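Local coordinates for uncharacterized protein (Lodderomyces elongisporus NRRL YB-4239, PDB 4EXJ) that is of unknown function but resembles glutathione S-transferases of the URE2 type and may act as a transferase or in transcription regulation, at residues A4-G9 with V54-D60; P10-K16 with V170-R174; L24-I28 with I75-D80; L102-Q106 with I163-F168; Y105-F110 with F139-F145. All coordinates share one frame; numbering follows the deposited sequence.

Interaction 1. Residues A4-G9 with V54-D60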
# COMPACT_ATOMS: atom_id res chain seq x y z
N ALA B 4 -2.88 25.54 1.05
CA ALA B 4 -2.78 24.14 1.47
C ALA B 4 -1.80 24.00 2.65
O ALA B 4 -0.78 24.70 2.71
CB ALA B 4 -2.35 23.27 0.29
N ILE B 5 -2.12 23.08 3.56
CA ILE B 5 -1.28 22.80 4.72
C ILE B 5 -0.89 21.33 4.79
O ILE B 5 -1.77 20.45 4.84
CB ILE B 5 -2.03 23.08 6.04
CG1 ILE B 5 -2.65 24.48 6.05
CG2 ILE B 5 -1.09 22.85 7.23
CD1 ILE B 5 -3.56 24.71 7.25
N LEU B 6 0.41 21.06 4.84
CA LEU B 6 0.88 19.70 5.06
C LEU B 6 1.23 19.49 6.52
O LEU B 6 2.19 20.08 7.04
CB LEU B 6 2.10 19.41 4.18
CG LEU B 6 2.73 18.03 4.37
CD1 LEU B 6 1.83 16.94 3.80
CD2 LEU B 6 4.06 18.04 3.65
N TYR B 7 0.44 18.68 7.20
CA TYR B 7 0.73 18.29 8.58
C TYR B 7 1.58 17.03 8.48
O TYR B 7 1.16 16.03 7.90
CB TYR B 7 -0.53 18.00 9.37
CG TYR B 7 -1.40 19.22 9.57
CD1 TYR B 7 -1.14 20.11 10.61
CD2 TYR B 7 -2.47 19.49 8.72
CE1 TYR B 7 -1.91 21.23 10.81
CE2 TYR B 7 -3.26 20.62 8.92
CZ TYR B 7 -2.97 21.48 9.96
OH TYR B 7 -3.73 22.61 10.18
N THR B 8 2.78 17.09 9.03
CA THR B 8 3.66 15.93 8.88
C THR B 8 4.68 15.83 10.00
O THR B 8 4.71 16.66 10.91
CB THR B 8 4.34 15.95 7.48
OG1 THR B 8 4.98 14.68 7.25
CG2 THR B 8 5.34 17.07 7.35
N GLY B 9 5.51 14.79 9.93
CA GLY B 9 6.53 14.55 10.94
C GLY B 9 7.77 14.09 10.21
O GLY B 9 7.70 13.72 9.06
N VAL B 54 0.72 10.47 10.38
CA VAL B 54 1.16 11.51 9.49
C VAL B 54 1.50 10.87 8.18
O VAL B 54 1.79 9.71 8.16
CB VAL B 54 2.41 12.25 9.99
CG1 VAL B 54 2.13 12.97 11.23
CG2 VAL B 54 3.59 11.32 10.11
N PRO B 55 1.47 11.60 7.10
CA PRO B 55 1.08 12.99 7.04
C PRO B 55 -0.34 13.19 6.58
O PRO B 55 -0.95 12.29 6.15
CB PRO B 55 1.99 13.53 5.96
CG PRO B 55 2.20 12.39 5.06
CD PRO B 55 2.06 11.16 5.83
N THR B 56 -0.82 14.42 6.68
CA THR B 56 -2.10 14.81 6.09
C THR B 56 -1.89 16.11 5.34
O THR B 56 -1.35 17.06 5.89
CB THR B 56 -3.15 15.08 7.18
OG1 THR B 56 -3.31 13.92 7.98
CG2 THR B 56 -4.50 15.42 6.53
N LEU B 57 -2.35 16.17 4.10
CA LEU B 57 -2.40 17.42 3.38
C LEU B 57 -3.83 17.95 3.40
O LEU B 57 -4.73 17.28 2.92
CB LEU B 57 -2.00 17.20 1.93
CG LEU B 57 -1.98 18.45 1.08
CD1 LEU B 57 -0.92 19.44 1.57
CD2 LEU B 57 -1.72 18.05 -0.36
N VAL B 58 -4.04 19.15 3.94
CA VAL B 58 -5.35 19.78 3.82
C VAL B 58 -5.28 20.67 2.58
O VAL B 58 -4.42 21.54 2.49
CB VAL B 58 -5.71 20.60 5.08
CG1 VAL B 58 -7.04 21.32 4.87
CG2 VAL B 58 -5.77 19.69 6.30
N ASP B 59 -6.15 20.44 1.60
CA ASP B 59 -5.98 21.10 0.31
C ASP B 59 -6.51 22.53 0.35
O ASP B 59 -7.02 22.98 1.38
CB ASP B 59 -6.63 20.31 -0.84
CG ASP B 59 -8.14 20.40 -0.84
OD1 ASP B 59 -8.69 21.12 0.02
OD2 ASP B 59 -8.78 19.74 -1.69
N ASP B 60 -6.37 23.23 -0.77
CA ASP B 60 -6.71 24.65 -0.82
C ASP B 60 -8.21 24.91 -0.76
O ASP B 60 -8.65 26.05 -0.91
CB ASP B 60 -6.09 25.32 -2.05
CG ASP B 60 -6.65 24.81 -3.36
OD1 ASP B 60 -7.55 23.95 -3.34
OD2 ASP B 60 -6.19 25.28 -4.43

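Interaction 2. Residues P10-K16 with V170-R174. With SO4 (sulfate ion), chain G.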
# COMPACT_ATOMS: atom_id res chain seq x y z
N PRO B 10 8.92 14.11 10.89
CA PRO B 10 10.18 13.70 10.25
C PRO B 10 10.34 12.18 10.21
O PRO B 10 11.21 11.61 10.88
CB PRO B 10 11.24 14.35 11.15
CG PRO B 10 10.58 14.34 12.51
CD PRO B 10 9.14 14.67 12.24
N THR B 11 9.49 11.52 9.43
CA THR B 11 9.48 10.07 9.41
C THR B 11 9.51 9.50 7.99
O THR B 11 9.48 10.24 6.99
CB THR B 11 8.23 9.54 10.08
OG1 THR B 11 7.10 9.95 9.30
CG2 THR B 11 8.10 10.10 11.51
N GLY B 12 9.56 8.17 7.90
CA GLY B 12 9.60 7.52 6.58
C GLY B 12 8.38 7.87 5.75
O GLY B 12 8.49 8.01 4.52
N ASN B 13 7.23 8.01 6.40
CA ASN B 13 6.05 8.48 5.64
C ASN B 13 5.91 10.00 5.57
O ASN B 13 5.48 10.54 4.55
CB ASN B 13 4.76 7.88 6.21
CG ASN B 13 4.45 6.49 5.66
OD1 ASN B 13 4.87 6.14 4.55
ND2 ASN B 13 3.73 5.71 6.43
N GLY B 14 6.29 10.69 6.65
CA GLY B 14 6.10 12.12 6.72
C GLY B 14 6.89 12.91 5.69
O GLY B 14 6.45 13.95 5.20
N ARG B 15 8.09 12.43 5.37
CA ARG B 15 9.04 13.20 4.59
C ARG B 15 8.75 13.15 3.10
O ARG B 15 9.21 14.00 2.37
CB ARG B 15 10.48 12.75 4.89
CG ARG B 15 11.00 13.30 6.22
CD ARG B 15 12.10 12.35 6.75
NE ARG B 15 12.86 12.93 7.85
CZ ARG B 15 13.80 12.24 8.49
NH1 ARG B 15 14.02 10.98 8.14
NH2 ARG B 15 14.49 12.80 9.49
N LYS B 16 7.97 12.18 2.65
CA LYS B 16 7.77 12.02 1.22
C LYS B 16 7.11 13.23 0.54
O LYS B 16 7.68 13.81 -0.39
CB LYS B 16 6.99 10.75 0.94
CG LYS B 16 7.78 9.49 1.19
CD LYS B 16 6.99 8.28 0.73
CE LYS B 16 7.10 7.17 1.68
NZ LYS B 16 5.96 6.20 1.68
N VAL B 170 13.15 8.18 0.38
CA VAL B 170 12.81 8.57 1.72
C VAL B 170 12.76 7.37 2.69
O VAL B 170 13.27 7.45 3.77
CB VAL B 170 11.51 9.37 1.76
CG1 VAL B 170 11.04 9.59 3.17
CG2 VAL B 170 11.69 10.67 1.07
N GLY B 171 12.15 6.27 2.28
CA GLY B 171 12.18 5.05 3.12
C GLY B 171 13.60 4.55 3.36
O GLY B 171 13.97 4.14 4.48
N GLU B 172 14.43 4.56 2.32
CA GLU B 172 15.78 4.03 2.45
C GLU B 172 16.66 4.95 3.31
O GLU B 172 17.48 4.48 4.14
CB GLU B 172 16.39 3.83 1.06
CG GLU B 172 17.85 3.40 1.03
CD GLU B 172 18.15 2.18 1.84
OE1 GLU B 172 17.21 1.44 2.23
OE2 GLU B 172 19.36 1.94 2.06
N HIS B 173 16.49 6.25 3.12
CA HIS B 173 17.20 7.24 3.94
C HIS B 173 16.79 7.06 5.41
O HIS B 173 17.62 7.09 6.31
CB HIS B 173 16.91 8.66 3.46
CG HIS B 173 17.41 9.72 4.38
ND1 HIS B 173 16.69 10.16 5.47
CD2 HIS B 173 18.55 10.45 4.37
CE1 HIS B 173 17.38 11.09 6.11
NE2 HIS B 173 18.51 11.29 5.46
N ARG B 174 15.51 6.84 5.65
CA ARG B 174 15.03 6.61 7.02
C ARG B 174 15.65 5.35 7.64
O ARG B 174 16.00 5.33 8.83
CB ARG B 174 13.50 6.51 7.03
CG ARG B 174 12.85 6.40 8.45
CD ARG B 174 13.13 7.62 9.32
NE ARG B 174 12.25 7.59 10.50
CZ ARG B 174 12.36 8.42 11.53
NH1 ARG B 174 13.34 9.31 11.59
NH2 ARG B 174 11.48 8.35 12.54
S SO4 G . 9.45 5.39 10.54
O1 SO4 G . 10.86 4.95 10.67
O2 SO4 G . 9.23 5.92 9.28
O3 SO4 G . 8.58 4.21 10.72
O4 SO4 G . 9.16 6.34 11.62
O HOH W 1 12.67 11.66 13.29
O HOH W 2 13.78 9.75 5.55

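Interaction 3. Residues L24-I28 with I75-D80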
# COMPACT_ATOMS: atom_id res chain seq x y z
N LEU B 24 9.02 21.27 -5.87
CA LEU B 24 8.12 21.99 -6.77
C LEU B 24 7.96 23.45 -6.41
O LEU B 24 7.32 24.21 -7.14
CB LEU B 24 6.73 21.36 -6.72
CG LEU B 24 6.55 20.02 -7.44
CD1 LEU B 24 5.20 19.36 -7.10
CD2 LEU B 24 6.72 20.22 -8.95
N ASN B 25 8.51 23.84 -5.27
CA ASN B 25 8.16 25.12 -4.66
C ASN B 25 6.67 25.35 -4.67
O ASN B 25 6.20 26.42 -5.05
CB ASN B 25 8.88 26.27 -5.35
CG ASN B 25 10.32 26.41 -4.88
OD1 ASN B 25 10.57 26.81 -3.74
ND2 ASN B 25 11.26 26.07 -5.75
N ALA B 26 5.92 24.33 -4.25
CA ALA B 26 4.47 24.39 -4.24
C ALA B 26 3.99 25.28 -3.11
O ALA B 26 4.64 25.39 -2.07
CB ALA B 26 3.87 22.99 -4.09
N PRO B 27 2.85 25.93 -3.34
CA PRO B 27 2.25 26.81 -2.35
C PRO B 27 1.62 25.99 -1.24
O PRO B 27 0.40 25.97 -1.07
CB PRO B 27 1.18 27.55 -3.16
CG PRO B 27 0.80 26.61 -4.25
CD PRO B 27 2.08 25.88 -4.59
N ILE B 28 2.46 25.29 -0.49
CA ILE B 28 2.00 24.42 0.58
C ILE B 28 2.68 24.81 1.88
O ILE B 28 3.90 24.80 1.98
CB ILE B 28 2.38 22.95 0.29
CG1 ILE B 28 1.78 22.48 -1.04
CG2 ILE B 28 1.94 22.05 1.45
CD1 ILE B 28 2.03 21.02 -1.34
N ILE B 75 -0.22 15.75 -4.92
CA ILE B 75 0.63 16.93 -5.09
C ILE B 75 1.16 17.03 -6.51
O ILE B 75 1.14 18.10 -7.11
CB ILE B 75 1.79 16.95 -4.08
CG1 ILE B 75 1.23 17.23 -2.68
CG2 ILE B 75 2.83 18.00 -4.50
CD1 ILE B 75 2.21 16.94 -1.52
N ALA B 76 1.58 15.90 -7.08
CA ALA B 76 2.01 15.89 -8.46
C ALA B 76 0.88 16.34 -9.40
O ALA B 76 1.08 17.21 -10.24
CB ALA B 76 2.56 14.54 -8.86
N ASP B 77 -0.29 15.74 -9.24
CA ASP B 77 -1.40 16.06 -10.14
C ASP B 77 -1.76 17.53 -10.02
O ASP B 77 -2.04 18.20 -11.02
CB ASP B 77 -2.63 15.21 -9.82
CG ASP B 77 -3.74 15.41 -10.82
OD1 ASP B 77 -3.62 14.90 -11.95
OD2 ASP B 77 -4.75 16.07 -10.47
N THR B 78 -1.74 18.02 -8.79
CA THR B 78 -2.24 19.36 -8.51
C THR B 78 -1.23 20.46 -8.83
O THR B 78 -1.61 21.48 -9.41
CB THR B 78 -2.72 19.44 -7.05
OG1 THR B 78 -3.71 18.42 -6.82
CG2 THR B 78 -3.30 20.81 -6.72
N TYR B 79 0.05 20.23 -8.51
CA TYR B 79 1.08 21.28 -8.57
C TYR B 79 2.22 21.06 -9.57
O TYR B 79 2.97 21.99 -9.89
CB TYR B 79 1.67 21.52 -7.18
CG TYR B 79 0.65 21.96 -6.17
CD1 TYR B 79 0.13 23.25 -6.19
CD2 TYR B 79 0.21 21.08 -5.19
CE1 TYR B 79 -0.81 23.65 -5.25
CE2 TYR B 79 -0.73 21.47 -4.26
CZ TYR B 79 -1.24 22.75 -4.29
OH TYR B 79 -2.16 23.11 -3.35
N ASP B 80 2.40 19.84 -10.04
CA ASP B 80 3.47 19.58 -10.99
C ASP B 80 2.92 19.79 -12.41
O ASP B 80 2.67 18.84 -13.14
CB ASP B 80 4.04 18.18 -10.81
CG ASP B 80 5.29 17.94 -11.61
OD1 ASP B 80 5.73 18.86 -12.34
OD2 ASP B 80 5.85 16.83 -11.51
O HOH W 3 -2.15 25.88 -2.14

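Interaction 4. Residues L102-Q106 with I163-F168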
# COMPACT_ATOMS: atom_id res chain seq x y z
N LEU B 102 4.38 0.84 -8.42
CA LEU B 102 5.55 1.03 -7.52
C LEU B 102 5.25 1.86 -6.29
O LEU B 102 5.85 1.63 -5.23
CB LEU B 102 6.77 1.57 -8.26
CG LEU B 102 7.36 0.50 -9.17
CD1 LEU B 102 8.42 1.14 -10.07
CD2 LEU B 102 7.95 -0.66 -8.38
N LEU B 103 4.30 2.79 -6.39
CA LEU B 103 3.88 3.56 -5.20
C LEU B 103 3.11 2.64 -4.22
O LEU B 103 3.28 2.73 -2.99
CB LEU B 103 3.03 4.75 -5.61
CG LEU B 103 3.81 5.85 -6.33
CD1 LEU B 103 2.84 6.88 -6.88
CD2 LEU B 103 4.80 6.48 -5.39
N PHE B 104 2.28 1.75 -4.75
CA PHE B 104 1.66 0.75 -3.88
C PHE B 104 2.69 -0.19 -3.28
O PHE B 104 2.67 -0.46 -2.08
CB PHE B 104 0.58 -0.05 -4.62
CG PHE B 104 -0.79 0.61 -4.61
CD1 PHE B 104 -1.63 0.45 -3.52
CD2 PHE B 104 -1.20 1.40 -5.67
CE1 PHE B 104 -2.88 1.06 -3.51
CE2 PHE B 104 -2.44 2.02 -5.65
CZ PHE B 104 -3.26 1.84 -4.58
N TYR B 105 3.63 -0.64 -4.11
CA TYR B 105 4.66 -1.56 -3.64
C TYR B 105 5.53 -0.92 -2.53
O TYR B 105 5.81 -1.55 -1.48
CB TYR B 105 5.55 -1.98 -4.83
CG TYR B 105 6.62 -2.97 -4.40
CD1 TYR B 105 7.81 -2.51 -3.87
CD2 TYR B 105 6.41 -4.34 -4.48
CE1 TYR B 105 8.79 -3.40 -3.43
CE2 TYR B 105 7.38 -5.24 -4.05
CZ TYR B 105 8.56 -4.75 -3.52
OH TYR B 105 9.53 -5.63 -3.06
N GLN B 106 5.94 0.33 -2.74
CA GLN B 106 6.80 0.99 -1.75
C GLN B 106 6.10 1.12 -0.42
O GLN B 106 6.68 0.89 0.64
CB GLN B 106 7.33 2.34 -2.26
CG GLN B 106 8.48 2.93 -1.45
CD GLN B 106 8.04 3.58 -0.14
OE1 GLN B 106 6.91 4.09 -0.03
NE2 GLN B 106 8.94 3.59 0.84
N ILE B 163 8.42 10.80 -8.58
CA ILE B 163 7.79 10.54 -7.28
C ILE B 163 8.06 9.11 -6.79
O ILE B 163 8.03 8.87 -5.59
CB ILE B 163 6.26 10.85 -7.26
CG1 ILE B 163 5.51 10.03 -8.32
CG2 ILE B 163 6.01 12.40 -7.36
CD1 ILE B 163 4.02 10.30 -8.36
N VAL B 164 8.30 8.16 -7.69
CA VAL B 164 8.62 6.80 -7.23
C VAL B 164 10.00 6.79 -6.57
O VAL B 164 10.21 6.18 -5.50
CB VAL B 164 8.56 5.80 -8.38
CG1 VAL B 164 9.10 4.44 -7.93
CG2 VAL B 164 7.12 5.66 -8.89
N ASP B 165 10.95 7.48 -7.19
CA ASP B 165 12.25 7.63 -6.54
C ASP B 165 12.16 8.36 -5.22
O ASP B 165 12.87 8.01 -4.29
CB ASP B 165 13.26 8.33 -7.46
CG ASP B 165 13.39 7.62 -8.80
OD1 ASP B 165 13.95 6.50 -8.85
OD2 ASP B 165 12.87 8.19 -9.78
N ILE B 166 11.30 9.38 -5.13
CA ILE B 166 11.10 10.05 -3.84
C ILE B 166 10.58 9.05 -2.81
O ILE B 166 11.11 8.98 -1.68
CB ILE B 166 10.13 11.22 -3.96
CG1 ILE B 166 10.70 12.32 -4.87
CG2 ILE B 166 9.79 11.80 -2.59
CD1 ILE B 166 9.70 13.42 -5.19
N ALA B 167 9.56 8.27 -3.16
CA ALA B 167 8.99 7.34 -2.18
C ALA B 167 10.08 6.36 -1.68
O ALA B 167 10.29 6.19 -0.46
CB ALA B 167 7.81 6.59 -2.77
N PHE B 168 10.77 5.70 -2.59
CA PHE B 168 11.79 4.77 -2.20
C PHE B 168 13.00 5.42 -1.46
O PHE B 168 13.50 4.88 -0.52
CB PHE B 168 12.28 3.97 -3.41
CG PHE B 168 11.42 2.80 -3.80
CD1 PHE B 168 11.39 1.65 -3.05
CD2 PHE B 168 10.65 2.83 -4.93
CE1 PHE B 168 10.63 0.58 -3.44
CE2 PHE B 168 9.89 1.75 -5.30
CZ PHE B 168 9.87 0.64 -4.54
O HOH W 4 11.84 2.86 0.47

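Interaction 5. Residues Y105-F110 with F139-F145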
# COMPACT_ATOMS: atom_id res chain seq x y z
N TYR B 105 3.63 -0.64 -4.11
CA TYR B 105 4.66 -1.56 -3.64
C TYR B 105 5.53 -0.92 -2.53
O TYR B 105 5.81 -1.55 -1.48
CB TYR B 105 5.55 -1.98 -4.83
CG TYR B 105 6.62 -2.97 -4.40
CD1 TYR B 105 7.81 -2.51 -3.87
CD2 TYR B 105 6.41 -4.34 -4.48
CE1 TYR B 105 8.79 -3.40 -3.43
CE2 TYR B 105 7.38 -5.24 -4.05
CZ TYR B 105 8.56 -4.75 -3.52
OH TYR B 105 9.53 -5.63 -3.06
N GLN B 106 5.94 0.33 -2.74
CA GLN B 106 6.80 0.99 -1.75
C GLN B 106 6.10 1.12 -0.42
O GLN B 106 6.68 0.89 0.64
CB GLN B 106 7.33 2.34 -2.26
CG GLN B 106 8.48 2.93 -1.45
CD GLN B 106 8.04 3.58 -0.14
OE1 GLN B 106 6.91 4.09 -0.03
NE2 GLN B 106 8.94 3.59 0.84
N ALA B 107 4.82 1.47 -0.48
CA ALA B 107 4.04 1.62 0.73
C ALA B 107 3.85 0.30 1.47
O ALA B 107 4.04 0.25 2.69
CB ALA B 107 2.69 2.25 0.40
N THR B 108 3.48 -0.76 0.75
CA THR B 108 3.12 -2.04 1.38
C THR B 108 4.33 -2.88 1.72
O THR B 108 4.45 -3.42 2.81
CB THR B 108 2.15 -2.85 0.50
OG1 THR B 108 2.72 -3.09 -0.79
CG2 THR B 108 0.84 -2.07 0.26
N GLN B 109 5.23 -3.01 0.76
CA GLN B 109 6.34 -3.93 0.94
C GLN B 109 7.59 -3.30 1.56
O GLN B 109 8.42 -4.02 2.12
CB GLN B 109 6.72 -4.58 -0.39
CG GLN B 109 5.58 -5.29 -1.08
CD GLN B 109 4.80 -6.20 -0.16
OE1 GLN B 109 5.36 -7.13 0.45
NE2 GLN B 109 3.49 -5.96 -0.05
N PHE B 110 7.79 -1.99 1.39
CA PHE B 110 8.91 -1.35 2.07
C PHE B 110 8.46 -0.76 3.39
O PHE B 110 8.79 -1.29 4.44
CB PHE B 110 9.66 -0.32 1.19
CG PHE B 110 11.00 0.10 1.75
CD1 PHE B 110 11.09 0.88 2.91
CD2 PHE B 110 12.17 -0.29 1.11
CE1 PHE B 110 12.34 1.26 3.43
CE2 PHE B 110 13.42 0.09 1.62
CZ PHE B 110 13.51 0.86 2.78
N PHE B 139 13.17 -7.08 4.54
CA PHE B 139 14.13 -6.19 3.89
C PHE B 139 14.87 -6.95 2.79
O PHE B 139 15.13 -6.43 1.72
CB PHE B 139 15.19 -5.71 4.88
CG PHE B 139 14.80 -4.47 5.65
CD1 PHE B 139 14.40 -3.32 4.98
CD2 PHE B 139 14.91 -4.43 7.03
CE1 PHE B 139 14.07 -2.16 5.67
CE2 PHE B 139 14.56 -3.27 7.75
CZ PHE B 139 14.14 -2.14 7.08
N GLU B 140 15.25 -8.18 3.10
CA GLU B 140 15.94 -9.00 2.11
C GLU B 140 15.12 -9.12 0.82
O GLU B 140 15.67 -9.01 -0.29
CB GLU B 140 16.21 -10.38 2.71
CG GLU B 140 17.28 -10.32 3.79
CD GLU B 140 18.66 -10.02 3.22
OE1 GLU B 140 18.79 -9.97 1.97
OE2 GLU B 140 19.61 -9.83 4.00
N LYS B 141 13.82 -9.36 0.98
CA LYS B 141 12.92 -9.47 -0.17
C LYS B 141 12.79 -8.17 -0.93
O LYS B 141 12.81 -8.16 -2.17
CB LYS B 141 11.52 -9.89 0.26
CG LYS B 141 11.37 -11.38 0.52
CD LYS B 141 9.99 -11.72 1.09
CE LYS B 141 9.95 -13.17 1.59
NZ LYS B 141 8.74 -13.45 2.43
N VAL B 142 12.59 -7.07 -0.20
CA VAL B 142 12.41 -5.78 -0.86
C VAL B 142 13.68 -5.37 -1.63
O VAL B 142 13.59 -4.85 -2.73
CB VAL B 142 11.87 -4.67 0.13
CG1 VAL B 142 12.96 -4.03 0.93
CG2 VAL B 142 11.08 -3.60 -0.63
N PHE B 143 14.86 -5.62 -1.05
CA PHE B 143 16.08 -5.23 -1.72
C PHE B 143 16.35 -6.10 -2.95
O PHE B 143 16.81 -5.57 -3.96
CB PHE B 143 17.28 -5.22 -0.75
CG PHE B 143 17.20 -4.12 0.27
CD1 PHE B 143 16.83 -2.84 -0.11
CD2 PHE B 143 17.46 -4.36 1.61
CE1 PHE B 143 16.74 -1.81 0.82
CE2 PHE B 143 17.35 -3.33 2.54
CZ PHE B 143 17.00 -2.07 2.13
N ALA B 144 16.02 -7.38 -2.87
CA ALA B 144 16.17 -8.26 -4.05
C ALA B 144 15.31 -7.74 -5.20
O ALA B 144 15.74 -7.69 -6.35
CB ALA B 144 15.81 -9.69 -3.73
N PHE B 145 14.10 -7.32 -4.86
CA PHE B 145 13.18 -6.78 -5.85
C PHE B 145 13.71 -5.49 -6.45
O PHE B 145 13.68 -5.29 -7.66
CB PHE B 145 11.82 -6.51 -5.19
CG PHE B 145 10.85 -5.81 -6.09
CD1 PHE B 145 10.14 -6.53 -7.03
CD2 PHE B 145 10.66 -4.44 -6.01
CE1 PHE B 145 9.24 -5.89 -7.87
CE2 PHE B 145 9.79 -3.80 -6.85
CZ PHE B 145 9.06 -4.53 -7.78

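Interaction 1. Residues A4-G9 with V54-D60
Tyr7 reaches Val58 because its CG stands anti to its own carbonyl carbon (chi1 -65°), which turns the ring back beside Ile5. Val58 CG2 then meets the ring at its edge, in the ring plane, 3.7 Å from CE2 of Tyr7. Ile5 CG2 lies over one face of the same ring. Leu57 extends the other way, with CG anti to its backbone N (chi1 -178°). Its CD1 comes to lie 4.0 Å from Leu6 CB. Four backbone bonds join the strands. The shortest runs from Tyr7 N to Thr56 O at 2.7 Å. Ile5 with Val58 and Tyr7 with Thr56 are hydrogen-bonded antiparallel pairs. Leu6 with Leu57 is the non-hydrogen-bonded pair between them. This is the centre of the thioredoxin-like sheet of the glutathione S-transferase N-terminal domain, and Pro55 is the cis-proline that leads into its third strand. Pro55 CB sits 4.0 Å from Leu6 CD1, and Leu6 and Pro55 run alongside each other in the same direction. Pro55 CB also packs 3.5 Å from Thr8 OG1, whose hydrogen bond goes to Gly14 O. Helix 68-79 packs on Leu57, while helix 43-48 packs on Tyr7 and Val58.

Interaction 2. Residues P10-K16 with V170-R174
Gly12 passes Gly171 with their CA atoms 5.0 Å apart, where the loop into helix 15-23 runs past helix 163-179. Val170 packs against this turn. Its CG1 touches Gly12 O at 3.3 Å and also meets Arg15 CB, while Lys16 CG lies against its CB. Arg174 bends at chi2 (62°), which carries its guanidinium round to a sulfate ion, probably from the crystallisation liquor. Arg174 NE gives a hydrogen bond to sulfate O1 at 3.0 Å, and NH2 gives one to O4 at 3.2 Å. Gly12 N adds a third bond to the ion, to O2 at 2.7 Å. Pro10 O lies over one face of the Arg174 guanidinium and also over the centre of that of Arg15. The two guanidinium planes are 83° apart. Both NH1 atoms form salt bridges to Glu177, which should offset their like charges. One water links Pro10 O to Arg174 NH1. Another joins Arg15 NH1, Val170 O and His173 ND1. Thr11 OG1 accepts from Gly14 N in an ST motif that holds the turn. In glutathione S-transferases the loop after the first strand lines the active-site cleft between the two domains, and the bound anion is consistent with such a site here.

Interaction 3. Residues L24-I28 with I75-D80
Tyr79 is the main bump of this contact, and Ala26, Pro27 and Ile28 form the hollow that takes it. Tyr79 CG is anti to its carbonyl carbon (chi1 -60°), laying the ring there. Ala26 CB lies over one face of the ring, 4.0 Å from Tyr79 CG. Pro27 comes in obliquely, with its CG 3.5 Å from Tyr79 CE1. From the same side of the ring plane, but near the other long edge, Ile28 CD1 lies 4.0 Å from Tyr79 CE2. The same methyl also reaches Ile75 CD1, so it fills the notch between two residues one helical turn apart. Leu24 makes a second, forked bump. Its CD1 enters the groove between Ile75 CG2, at 3.8 Å, and Tyr79 CB. Its CD2 lies on the side chain of Asp80, 3.8 Å from CG. The carboxylate of Asp80 is held by Lys84 N and Phe85 N. The contact belongs to the thioredoxin-like N-terminal domain. Here the beta-alpha-beta crossover leaves helix 15-23 for strand 28-32 and packs against the end of helix 68-79. Asn25 ends the first helix in a Schellman motif. Pro27 is the centre of an inverse gamma turn, closed by a weak bond from Ile28 N to Ala26 O. A water links the two segments, 2.8 Å from Pro27 O and 3.0 Å from Tyr79 OH. Deeper in, Ile75 and Ile28 both pack on Leu57 of the sheet.

Interaction 4. Residues L102-Q106 with I163-F168
Leu103 and Val164 belong to a parallel helix pair in the core of the mainly helical C-terminal domain of the glutathione S-transferase fold. The local axes of 102-106 and 163-168 are 9.7 Å apart and almost aligned, at 4°. Leu102 CB rests on Val164 CG1 at 3.7 Å, with the two side chains crossing at about a right angle. Leu103 spans one turn of the partner helix with its two methyls. Its CD1 meets Ile163 CD1 at 3.9 Å, and its CD2 meets Ala167 CB. At the start of the second helix, Thr162 N bonds to Asp165 OD2, as in the N-capping box of this family, and Thr162 OG1 accepts from Val164 N. Farther along, Gln106 lies over the ring of Phe168. With CG anti to the backbone N (chi1 -166°), CG lies above the face, 3.7 Å from the ring centroid, in a CH-pi contact. The bend at chi2 then turns the amide off toward Ala167. The Gln106 amide stands nearly upright to the ring, with planes 83° apart. Its NE2 is close to Ala167 O, but the angle is too poor for a bond. Instead a water accepts from NE2 at 3.0 Å and donates to Phe168 O at 2.8 Å. Gln106 OE1 takes hydrogen bonds from Lys16 NZ and Asn69 ND2, which ties this helix to the N-terminal domain. Tyr105 CD1 comes to the edge of the Phe168 ring, 3.8 Å from CZ. Phe156 stacks on the same phenylalanine.

Interaction 5. Residues Y105-F110 with F139-F145
Tyr105 opens the contact by stacking on Phe145, where helices 93-120 and 129-149 pack roughly antiparallel in the helical C-terminal domain of the glutathione S-transferase fold. The two rings form an offset stack, with centroids 4.0 Å apart and planes at 25°. The phenol oxygen runs on past the ring, and Tyr105 OH lies 3.2 Å from Phe145 CB. It also touches Val142 CG2 at 3.5 Å. Gln109 comes one turn later. Its CB lies over the Tyr105 face opposite Phe145, so the phenol is sandwiched. Gln109 O meets Val142 CG2 at 3.8 Å. The helix widens into a pi-type turn at 106-110, where the bond from Phe110 N to Gln106 O is weak. Val142 is wedged between Tyr105 and Phe110. Its CG1, between the backbone N and the carbonyl carbon (chi1 83°), comes near Phe110 CD2, while CG2 serves Tyr105. Phe110 closes the segment among aromatic neighbours. The edge of Phe139 points at its face, with planes at 74°. Phe143 approaches from another side, and its CE1 lies 3.9 Å from Phe110 CE2, at the edge of the Phe110 ring.

Overall arrangement
Interactions 1, 2, 4 and 5 are buried, while interaction 3 is partly buried, nearer the surface of the N-terminal domain. Interactions 1 and 3 lie in that domain and touch through Leu6, Leu57, Ile28 and Ile75. The first depends on backbone bonds between strands, the other on apolar side chains and one water. Interactions 4 and 5 share helix 93-120, and both touch the second subunit. They are mostly apolar and aromatic, with one water in interaction 4. Interaction 2 joins the two domains and has the most polar side-chain chemistry, with charges, waters and a sulfate. It meets interaction 1 through Thr8 and Gly14, and interaction 4 through Lys16 and Gln106.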